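Local coordinates for protein chitinase (Paenibacillus sp. FPU-7, PDB 5GZT) that probably hydrolyses beta-1,4 linkages between N-acetylglucosamine units at random within chains of chitin and chitodextrins, at residues Pro182-Asn193 with Ser266-Gln276; Asn480-Gly488 with Asn506-Tyr517. All coordinates share one frame; numbering follows the deposited sequence.

How the contacts relate
Contacts 1 and 2 lie in series along the chain, their centres about 31 Å apart and their nearest atoms about 11 Å apart. Contact 1 joins the edge strand of a small antiparallel sheet to the start of strand 264-284, which runs on into the first glycosyl hydrolase family 18 barrel. Contact 2 belongs to that barrel, packing strand 478-481 and the loop after it on helix 510-519. Glu525, which touches Thr189 and Phe274 of contact 1, lies just before strand 527-532, the parallel neighbour of strand 478-481. Contact 1 thus approaches the N-terminal ends of the barrel strands, whereas residues 480-488 leave a strand at its C-terminal end, where TIM barrels carry their active sites.

Contact 1 of 2, residues Pro182-Asn193 with Ser266-Gln276; sequences PVVKLISTASNN and SDTVTGKAFVQ. With FMT (formic acid), chain G.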
loop_
_atom_site.group_PDB
_atom_site.type_symbol
_atom_site.label_atom_id
_atom_site.label_comp_id
_atom_site.label_asym_id
_atom_site.label_seq_id
_atom_site.Cartn_x
_atom_site.Cartn_y
_atom_site.Cartn_z
ATOM N N PRO B 182 -35.084 -15.702 -14.686
ATOM C CA PRO B 182 -33.645 -15.420 -14.768
ATOM C C PRO B 182 -32.989 -15.391 -13.379
ATOM O O PRO B 182 -33.309 -14.535 -12.549
ATOM C CB PRO B 182 -33.576 -14.051 -15.465
ATOM C CG PRO B 182 -34.910 -13.427 -15.254
ATOM C CD PRO B 182 -35.905 -14.539 -15.090
ATOM N N VAL B 183 -32.111 -16.365 -13.143
ATOM C CA VAL B 183 -31.292 -16.463 -11.932
ATOM C C VAL B 183 -29.854 -16.144 -12.352
ATOM O O VAL B 183 -29.406 -16.635 -13.399
ATOM C CB VAL B 183 -31.400 -17.890 -11.323
ATOM C CG1 VAL B 183 -30.308 -18.177 -10.288
ATOM C CG2 VAL B 183 -32.785 -18.100 -10.724
ATOM N N VAL B 184 -29.153 -15.317 -11.561
ATOM C CA VAL B 184 -27.687 -15.067 -11.714
ATOM C C VAL B 184 -26.895 -15.746 -10.601
ATOM O O VAL B 184 -27.071 -15.373 -9.454
ATOM C CB VAL B 184 -27.340 -13.550 -11.641
ATOM C CG1 VAL B 184 -25.815 -13.338 -11.650
ATOM C CG2 VAL B 184 -28.034 -12.774 -12.767
ATOM N N LYS B 185 -26.038 -16.713 -10.939
ATOM C CA LYS B 185 -25.019 -17.274 -10.005
ATOM C C LYS B 185 -23.572 -16.742 -10.234
ATOM O O LYS B 185 -22.996 -16.925 -11.314
ATOM C CB LYS B 185 -24.965 -18.788 -10.113
ATOM C CG LYS B 185 -26.296 -19.476 -9.855
ATOM C CD LYS B 185 -26.177 -21.005 -9.891
ATOM C CE LYS B 185 -25.234 -21.576 -8.839
ATOM N NZ LYS B 185 -25.483 -21.010 -7.481
ATOM N N LEU B 186 -22.980 -16.139 -9.196
ATOM C CA LEU B 186 -21.567 -15.677 -9.212
ATOM C C LEU B 186 -20.613 -16.869 -9.169
ATOM O O LEU B 186 -20.753 -17.714 -8.292
ATOM C CB LEU B 186 -21.274 -14.761 -8.008
ATOM C CG LEU B 186 -22.203 -13.531 -7.854
ATOM C CD1 LEU B 186 -21.857 -12.611 -6.683
ATOM C CD2 LEU B 186 -22.294 -12.738 -9.155
ATOM N N ILE B 187 -19.681 -16.953 -10.124
ATOM C CA ILE B 187 -18.645 -18.025 -10.170
ATOM C C ILE B 187 -17.374 -17.583 -9.363
ATOM O O ILE B 187 -16.801 -18.394 -8.585
ATOM C CB ILE B 187 -18.304 -18.416 -11.661
ATOM C CG1 ILE B 187 -19.361 -19.393 -12.266
ATOM C CG2 ILE B 187 -16.900 -19.010 -11.825
ATOM C CD1 ILE B 187 -19.073 -20.906 -12.137
ATOM N N SER B 188 -16.951 -16.315 -9.554
ATOM C CA SER B 188 -15.611 -15.828 -9.144
ATOM C C SER B 188 -15.272 -14.454 -9.708
ATOM O O SER B 188 -15.938 -13.950 -10.636
ATOM C CB SER B 188 -14.504 -16.751 -9.657
ATOM O OG SER B 188 -14.321 -16.520 -11.057
ATOM N N THR B 189 -14.180 -13.893 -9.167
ATOM C CA THR B 189 -13.606 -12.609 -9.591
ATOM C C THR B 189 -12.076 -12.680 -9.588
ATOM O O THR B 189 -11.480 -13.409 -8.792
ATOM C CB THR B 189 -13.903 -11.493 -8.576
ATOM O OG1 THR B 189 -13.117 -11.751 -7.408
ATOM C CG2 THR B 189 -15.401 -11.448 -8.196
ATOM N N ALA B 190 -11.475 -11.834 -10.418
ATOM C CA ALA B 190 -10.045 -11.762 -10.582
ATOM C C ALA B 190 -9.614 -10.355 -10.955
ATOM O O ALA B 190 -10.411 -9.545 -11.512
ATOM C CB ALA B 190 -9.594 -12.754 -11.654
ATOM N N SER B 191 -8.334 -10.062 -10.665
ATOM C CA SER B 191 -7.683 -8.817 -11.092
ATOM C C SER B 191 -6.435 -9.193 -11.879
ATOM O O SER B 191 -6.050 -10.350 -11.921
ATOM C CB SER B 191 -7.325 -7.955 -9.863
ATOM O OG SER B 191 -6.981 -6.646 -10.263
ATOM N N ASN B 192 -5.849 -8.244 -12.568
ATOM C CA ASN B 192 -4.545 -8.467 -13.185
ATOM C C ASN B 192 -3.639 -7.292 -12.859
ATOM O O ASN B 192 -4.093 -6.327 -12.276
ATOM C CB ASN B 192 -4.684 -8.650 -14.715
ATOM C CG ASN B 192 -5.444 -7.522 -15.375
ATOM O OD1 ASN B 192 -5.439 -6.345 -14.938
ATOM N ND2 ASN B 192 -6.161 -7.886 -16.416
ATOM N N ASN B 193 -2.384 -7.376 -13.306
ATOM C CA ASN B 193 -1.379 -6.332 -13.114
ATOM C C ASN B 193 -1.843 -4.957 -13.604
ATOM O O ASN B 193 -1.508 -3.891 -13.007
ATOM C CB ASN B 193 -0.110 -6.719 -13.851
ATOM C CG ASN B 193 0.564 -7.939 -13.278
ATOM O OD1 ASN B 193 0.190 -8.512 -12.248
ATOM N ND2 ASN B 193 1.571 -8.341 -13.944
ATOM N N SER B 266 -34.274 -10.013 -12.681
ATOM C CA SER B 266 -33.726 -11.048 -11.775
ATOM C C SER B 266 -33.433 -10.549 -10.354
ATOM O O SER B 266 -33.354 -9.333 -10.094
ATOM C CB SER B 266 -32.429 -11.663 -12.355
ATOM O OG SER B 266 -31.868 -12.678 -11.516
ATOM N N ASP B 267 -33.294 -11.520 -9.445
ATOM C CA ASP B 267 -32.700 -11.287 -8.133
ATOM C C ASP B 267 -31.343 -10.622 -8.331
ATOM O O ASP B 267 -30.526 -11.133 -9.095
ATOM C CB ASP B 267 -32.517 -12.614 -7.371
ATOM C CG ASP B 267 -33.771 -13.043 -6.606
ATOM O OD1 ASP B 267 -34.754 -12.269 -6.537
ATOM O OD2 ASP B 267 -33.766 -14.162 -6.050
ATOM N N THR B 268 -31.165 -9.463 -7.683
ATOM C CA THR B 268 -29.899 -8.683 -7.660
ATOM C C THR B 268 -28.875 -9.408 -6.745
ATOM O O THR B 268 -29.150 -9.638 -5.586
ATOM C CB THR B 268 -30.181 -7.202 -7.224
ATOM O OG1 THR B 268 -30.655 -6.463 -8.351
ATOM C CG2 THR B 268 -28.959 -6.487 -6.671
ATOM N N VAL B 269 -27.726 -9.816 -7.282
ATOM C CA VAL B 269 -26.692 -10.490 -6.462
ATOM C C VAL B 269 -25.509 -9.526 -6.307
ATOM O O VAL B 269 -25.265 -8.650 -7.167
ATOM C CB VAL B 269 -26.228 -11.856 -7.042
ATOM C CG1 VAL B 269 -25.722 -12.770 -5.930
ATOM C CG2 VAL B 269 -27.354 -12.548 -7.795
ATOM N N THR B 270 -24.811 -9.662 -5.177
ATOM C CA THR B 270 -23.701 -8.758 -4.816
ATOM C C THR B 270 -22.459 -9.493 -4.290
ATOM O O THR B 270 -22.522 -10.664 -3.851
ATOM C CB THR B 270 -24.139 -7.701 -3.769
ATOM O OG1 THR B 270 -24.893 -8.328 -2.716
ATOM C CG2 THR B 270 -24.942 -6.613 -4.415
ATOM N N GLY B 271 -21.331 -8.774 -4.349
ATOM C CA GLY B 271 -20.078 -9.211 -3.717
ATOM C C GLY B 271 -18.973 -8.168 -3.724
ATOM O O GLY B 271 -19.170 -6.985 -4.128
ATOM N N LYS B 272 -17.802 -8.639 -3.280
ATOM C CA LYS B 272 -16.544 -7.847 -3.219
ATOM C C LYS B 272 -15.538 -8.445 -4.172
ATOM O O LYS B 272 -15.386 -9.659 -4.182
ATOM C CB LYS B 272 -15.882 -7.970 -1.859
ATOM C CG LYS B 272 -16.540 -7.281 -0.707
ATOM C CD LYS B 272 -16.051 -7.944 0.581
ATOM C CE LYS B 272 -16.713 -7.320 1.800
ATOM N NZ LYS B 272 -16.069 -7.716 3.081
ATOM N N ALA B 273 -14.856 -7.599 -4.939
ATOM C CA ALA B 273 -13.660 -7.979 -5.699
ATOM C C ALA B 273 -12.465 -7.153 -5.241
ATOM O O ALA B 273 -12.628 -6.061 -4.690
ATOM C CB ALA B 273 -13.847 -7.720 -7.172
ATOM N N PHE B 274 -11.279 -7.640 -5.550
ATOM C CA PHE B 274 -10.046 -6.988 -5.070
ATOM C C PHE B 274 -9.169 -6.658 -6.251
ATOM O O PHE B 274 -8.843 -7.537 -7.043
ATOM C CB PHE B 274 -9.367 -7.936 -4.134
ATOM C CG PHE B 274 -10.224 -8.346 -2.978
ATOM C CD1 PHE B 274 -10.433 -7.480 -1.928
ATOM C CD2 PHE B 274 -10.877 -9.573 -2.967
ATOM C CE1 PHE B 274 -11.226 -7.827 -0.849
ATOM C CE2 PHE B 274 -11.712 -9.926 -1.888
ATOM C CZ PHE B 274 -11.876 -9.040 -0.826
ATOM N N VAL B 275 -8.838 -5.382 -6.387
ATOM C CA VAL B 275 -8.015 -4.883 -7.490
ATOM C C VAL B 275 -6.552 -4.825 -6.971
ATOM O O VAL B 275 -6.298 -4.296 -5.877
ATOM C CB VAL B 275 -8.575 -3.538 -7.997
ATOM C CG1 VAL B 275 -7.657 -2.858 -8.981
ATOM C CG2 VAL B 275 -9.930 -3.790 -8.681
ATOM N N GLN B 276 -5.628 -5.442 -7.720
ATOM C CA GLN B 276 -4.211 -5.474 -7.354
ATOM C C GLN B 276 -3.670 -4.029 -7.181
ATOM O O GLN B 276 -4.289 -3.059 -7.586
ATOM C CB GLN B 276 -3.392 -6.201 -8.433
ATOM C CG GLN B 276 -3.604 -7.695 -8.529
ATOM C CD GLN B 276 -2.763 -8.309 -9.669
ATOM O OE1 GLN B 276 -1.807 -7.697 -10.162
ATOM N NE2 GLN B 276 -3.115 -9.521 -10.086
HETATM C C FMT G . -14.124 -10.179 2.169
HETATM O O1 FMT G . -14.597 -10.344 3.308
HETATM O O2 FMT G . -13.917 -11.176 1.281
HETATM O O HOH W 1 -30.076 -14.087 -8.970
#
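Hydrogen bonds link Pro182-Asn193 to Ser266-Gln276 near either end. Ser266 OG donates to Pro182 O at 2.6 Å from above the carbonyl plane, and a water bridges Val184 N to Asp267 O. At the far end Gln276 N points at Ser191 OG (3.1 Å, N-H...O 166°); that hydroxyl stands opposite its own backbone N (chi1 -167°) and also donates to Gln196 O. Between them, apolar contacts flank a classic beta bulge (Ile187 and Ser188, both facing Lys200): Val269 CG2 lies 4.0 Å from Val184 CB, Val269 CG1 meets Leu186 CD1 at 3.9 Å as the side chains slide past in opposite directions, and Thr189 CB rests on Ala273 CB. Extended Gln276 brings CD to 3.5 Å from Asn192 C, and its NE2 bonds Asn616. An alanine here could keep the backbone bond, but Asn616 would probably lose its amide partner and Asn192 the group packed against it. Lys272 NZ bonds Tyr450 OH and, weakly, a formic acid (probably from crystallisation) at the Phe274 ring edge. Strands 184-191 and 269-275 run 18° apart in separate sheets with no direct backbone-to-backbone hydrogen bond; each direct bond uses a serine hydroxyl, and a water links a third point.

Contact 2 of 2, residues Asn480-Gly488 with Asn506-Tyr517; sequences NLMTYDLHG and NQLSVDSTVKLY
Leu481 sets its CD2 methyl squarely over the Tyr517 ring, 3.4 Å from the centroid and 4° off the normal, a CH-pi contact; its other methyl, CD1, meets Val514 CG2 at 3.9 Å. One helical turn earlier, Thr483, with chi1 at 48°, turns CG2 opposite its carbonyl carbon and onto Thr513 CB (3.5 Å), leaving OG1 for Gly530 O, while Val510 CG2 packs beside Thr483 CB. Leu486 CD1 lies 3.7 Å from Ser509 N, just ahead of the helix. His487 NE2 accepts from Leu508 N (3.1 Å, N-H...N 156°) with the donor in the ring plane; ND1 is bonded to Asp491, so two bonds fix the imidazole's rotation. Behind these contacts, Ser509 and Ser512 form a capping box: Ser512 N donates to Ser509 OG at 2.9 Å, and Ser509 N returns a bond to Ser512 OG. Ser509 OG is also hydrogen-bonded to Ser502 OG. Ser509 O takes Thr513 OG1 and Thr513 N from opposite faces of its plane. Tyr517 OH is bonded to Gly458 O. Strand 478-481, helix 510-519 and strand 527-532 make a beta-alpha-beta crossover of the family 18 TIM barrel, with Leu527 and Val529 of the next parallel strand against the helix and helix 461-464 flanking Tyr517.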
loop_
_atom_site.group_PDB
_atom_site.type_symbol
_atom_site.label_atom_id
_atom_site.label_comp_id
_atom_site.label_asym_id
_atom_site.label_seq_id
_atom_site.Cartn_x
_atom_site.Cartn_y
_atom_site.Cartn_z
ATOM N N ASN B 480 -1.780 -8.955 5.591
ATOM C CA ASN B 480 -0.423 -8.360 5.522
ATOM C C ASN B 480 0.667 -9.287 6.040
ATOM O O ASN B 480 0.799 -9.466 7.256
ATOM C CB ASN B 480 -0.395 -7.088 6.320
ATOM C CG ASN B 480 -1.401 -6.104 5.845
ATOM O OD1 ASN B 480 -2.348 -5.799 6.561
ATOM N ND2 ASN B 480 -1.200 -5.560 4.666
ATOM N N LEU B 481 1.433 -9.908 5.143
ATOM C CA LEU B 481 2.417 -10.886 5.566
ATOM C C LEU B 481 3.715 -10.250 6.026
ATOM O O LEU B 481 4.355 -9.523 5.275
ATOM C CB LEU B 481 2.731 -11.876 4.466
ATOM C CG LEU B 481 1.647 -12.760 3.879
ATOM C CD1 LEU B 481 2.187 -13.440 2.599
ATOM C CD2 LEU B 481 1.270 -13.787 4.951
ATOM N N MET B 482 4.106 -10.573 7.236
ATOM C CA MET B 482 5.295 -10.056 7.871
ATOM C C MET B 482 6.512 -10.830 7.412
ATOM O O MET B 482 7.163 -11.517 8.172
ATOM C CB MET B 482 5.129 -10.040 9.392
ATOM C CG MET B 482 4.162 -8.926 9.790
ATOM S SD MET B 482 4.062 -8.574 11.577
ATOM C CE MET B 482 3.414 -10.115 12.100
ATOM N N THR B 483 6.793 -10.668 6.117
ATOM C CA THR B 483 7.888 -11.333 5.474
ATOM C C THR B 483 9.220 -10.533 5.702
ATOM O O THR B 483 9.924 -10.202 4.730
ATOM C CB THR B 483 7.602 -11.558 3.982
ATOM O OG1 THR B 483 7.118 -10.353 3.389
ATOM C CG2 THR B 483 6.583 -12.763 3.809
ATOM N N TYR B 484 9.573 -10.352 6.979
ATOM C CA TYR B 484 10.789 -9.690 7.421
ATOM C C TYR B 484 11.061 -10.205 8.807
ATOM O O TYR B 484 10.249 -10.994 9.330
ATOM C CB TYR B 484 10.637 -8.180 7.351
ATOM C CG TYR B 484 9.366 -7.577 7.889
ATOM C CD1 TYR B 484 9.088 -7.587 9.247
ATOM C CD2 TYR B 484 8.454 -6.954 7.035
ATOM C CE1 TYR B 484 7.959 -6.985 9.742
ATOM C CE2 TYR B 484 7.301 -6.370 7.519
ATOM C CZ TYR B 484 7.050 -6.376 8.866
ATOM O OH TYR B 484 5.899 -5.770 9.359
ATOM N N ASP B 485 12.199 -9.862 9.372
ATOM C CA ASP B 485 12.774 -10.531 10.478
ATOM C C ASP B 485 12.796 -12.044 10.342
ATOM O O ASP B 485 12.701 -12.746 11.340
ATOM C CB ASP B 485 12.004 -10.161 11.770
ATOM C CG ASP B 485 11.972 -8.662 11.998
ATOM O OD1 ASP B 485 12.965 -7.936 11.726
ATOM O OD2 ASP B 485 10.893 -8.185 12.357
ATOM N N LEU B 486 12.992 -12.555 9.133
ATOM C CA LEU B 486 12.934 -13.969 8.925
ATOM C C LEU B 486 14.087 -14.660 9.560
ATOM O O LEU B 486 14.005 -15.849 9.842
ATOM C CB LEU B 486 12.810 -14.272 7.448
ATOM C CG LEU B 486 11.486 -13.735 6.935
ATOM C CD1 LEU B 486 11.346 -14.084 5.453
ATOM C CD2 LEU B 486 10.240 -14.343 7.603
ATOM N N HIS B 487 15.206 -13.962 9.645
ATOM C CA HIS B 487 16.465 -14.435 10.241
ATOM C C HIS B 487 17.042 -13.249 10.936
ATOM O O HIS B 487 16.678 -12.095 10.593
ATOM C CB HIS B 487 17.440 -14.938 9.166
ATOM C CG HIS B 487 16.933 -16.193 8.498
ATOM N ND1 HIS B 487 16.845 -17.393 9.189
ATOM C CD2 HIS B 487 16.337 -16.396 7.310
ATOM C CE1 HIS B 487 16.259 -18.297 8.415
ATOM N NE2 HIS B 487 15.944 -17.709 7.277
ATOM N N GLY B 488 17.975 -13.466 11.820
ATOM C CA GLY B 488 18.399 -12.336 12.704
ATOM C C GLY B 488 19.485 -12.761 13.622
ATOM O O GLY B 488 19.851 -13.932 13.576
ATOM N N ASN B 506 17.380 -23.937 4.148
ATOM C CA ASN B 506 16.853 -23.448 5.423
ATOM C C ASN B 506 16.614 -21.916 5.471
ATOM O O ASN B 506 16.236 -21.360 6.541
ATOM C CB ASN B 506 17.857 -23.879 6.497
ATOM C CG ASN B 506 17.947 -25.412 6.591
ATOM O OD1 ASN B 506 16.939 -26.116 6.367
ATOM N ND2 ASN B 506 19.150 -25.940 6.857
ATOM N N GLN B 507 16.798 -21.230 4.353
ATOM C CA GLN B 507 16.524 -19.791 4.329
ATOM C C GLN B 507 15.087 -19.540 3.967
ATOM O O GLN B 507 14.639 -19.812 2.846
ATOM C CB GLN B 507 17.415 -19.112 3.293
ATOM C CG GLN B 507 17.368 -17.601 3.341
ATOM C CD GLN B 507 17.354 -17.050 1.942
ATOM O OE1 GLN B 507 18.216 -17.370 1.164
ATOM N NE2 GLN B 507 16.315 -16.383 1.584
ATOM N N LEU B 508 14.358 -18.900 4.876
ATOM C CA LEU B 508 13.034 -18.423 4.612
ATOM C C LEU B 508 13.045 -17.157 3.753
ATOM O O LEU B 508 14.011 -16.396 3.786
ATOM C CB LEU B 508 12.356 -18.118 5.956
ATOM C CG LEU B 508 11.619 -19.154 6.800
ATOM C CD1 LEU B 508 11.957 -20.582 6.426
ATOM C CD2 LEU B 508 11.681 -18.844 8.291
ATOM N N SER B 509 11.906 -16.875 3.138
ATOM C CA SER B 509 11.805 -15.828 2.194
ATOM C C SER B 509 10.360 -15.403 2.069
ATOM O O SER B 509 9.464 -16.077 2.650
ATOM C CB SER B 509 12.324 -16.350 0.880
ATOM O OG SER B 509 11.619 -17.491 0.385
ATOM N N VAL B 510 10.115 -14.321 1.300
ATOM C CA VAL B 510 8.810 -13.975 0.817
ATOM C C VAL B 510 8.233 -15.233 0.098
ATOM O O VAL B 510 7.114 -15.621 0.318
ATOM C CB VAL B 510 8.859 -12.832 -0.170
ATOM C CG1 VAL B 510 7.553 -12.624 -0.906
ATOM C CG2 VAL B 510 9.251 -11.538 0.537
ATOM N N ASP B 511 8.988 -15.832 -0.800
ATOM C CA ASP B 511 8.449 -16.949 -1.619
ATOM C C ASP B 511 8.032 -18.157 -0.711
ATOM O O ASP B 511 6.919 -18.650 -0.819
ATOM C CB ASP B 511 9.494 -17.359 -2.579
ATOM C CG ASP B 511 9.027 -18.432 -3.571
ATOM O OD1 ASP B 511 7.955 -18.283 -4.170
ATOM O OD2 ASP B 511 9.819 -19.414 -3.719
ATOM N N SER B 512 8.881 -18.562 0.208
ATOM C CA SER B 512 8.518 -19.627 1.145
ATOM C C SER B 512 7.260 -19.294 1.911
ATOM O O SER B 512 6.420 -20.183 2.086
ATOM C CB SER B 512 9.670 -20.041 2.065
ATOM O OG SER B 512 9.917 -19.073 3.097
ATOM N N THR B 513 7.083 -18.034 2.306
ATOM C CA THR B 513 5.912 -17.643 3.057
ATOM C C THR B 513 4.637 -17.628 2.240
ATOM O O THR B 513 3.562 -18.109 2.684
ATOM C CB THR B 513 6.115 -16.281 3.739
ATOM O OG1 THR B 513 7.315 -16.367 4.520
ATOM C CG2 THR B 513 4.997 -15.943 4.661
ATOM N N VAL B 514 4.710 -17.053 1.061
ATOM C CA VAL B 514 3.589 -16.974 0.205
ATOM C C VAL B 514 3.158 -18.399 -0.176
ATOM O O VAL B 514 1.954 -18.662 -0.229
ATOM C CB VAL B 514 3.869 -16.148 -1.044
ATOM C CG1 VAL B 514 2.767 -16.329 -2.084
ATOM C CG2 VAL B 514 4.025 -14.639 -0.670
ATOM N N LYS B 515 4.117 -19.312 -0.342
ATOM C CA LYS B 515 3.808 -20.683 -0.731
ATOM C C LYS B 515 3.088 -21.361 0.475
ATOM O O LYS B 515 2.156 -22.100 0.261
ATOM C CB LYS B 515 5.040 -21.441 -1.119
ATOM C CG LYS B 515 5.515 -21.109 -2.512
ATOM C CD LYS B 515 6.899 -21.751 -2.760
ATOM C CE LYS B 515 7.266 -21.509 -4.195
ATOM N NZ LYS B 515 8.647 -21.739 -4.665
ATOM N N LEU B 516 3.525 -21.081 1.701
ATOM C CA LEU B 516 2.890 -21.610 2.892
ATOM C C LEU B 516 1.453 -21.147 3.003
ATOM O O LEU B 516 0.540 -21.959 3.237
ATOM C CB LEU B 516 3.675 -21.290 4.168
ATOM C CG LEU B 516 3.019 -21.516 5.535
ATOM C CD1 LEU B 516 2.967 -23.037 5.897
ATOM C CD2 LEU B 516 3.796 -20.755 6.591
ATOM N N TYR B 517 1.224 -19.878 2.793
ATOM C CA TYR B 517 -0.091 -19.319 2.886
ATOM C C TYR B 517 -1.012 -19.858 1.766
ATOM O O TYR B 517 -2.151 -20.319 2.066
ATOM C CB TYR B 517 -0.090 -17.781 2.958
ATOM C CG TYR B 517 0.131 -17.275 4.350
ATOM C CD1 TYR B 517 1.364 -17.415 4.980
ATOM C CD2 TYR B 517 -0.924 -16.748 5.091
ATOM C CE1 TYR B 517 1.542 -17.083 6.303
ATOM C CE2 TYR B 517 -0.747 -16.407 6.389
ATOM C CZ TYR B 517 0.477 -16.559 6.989
ATOM O OH TYR B 517 0.619 -16.118 8.315
#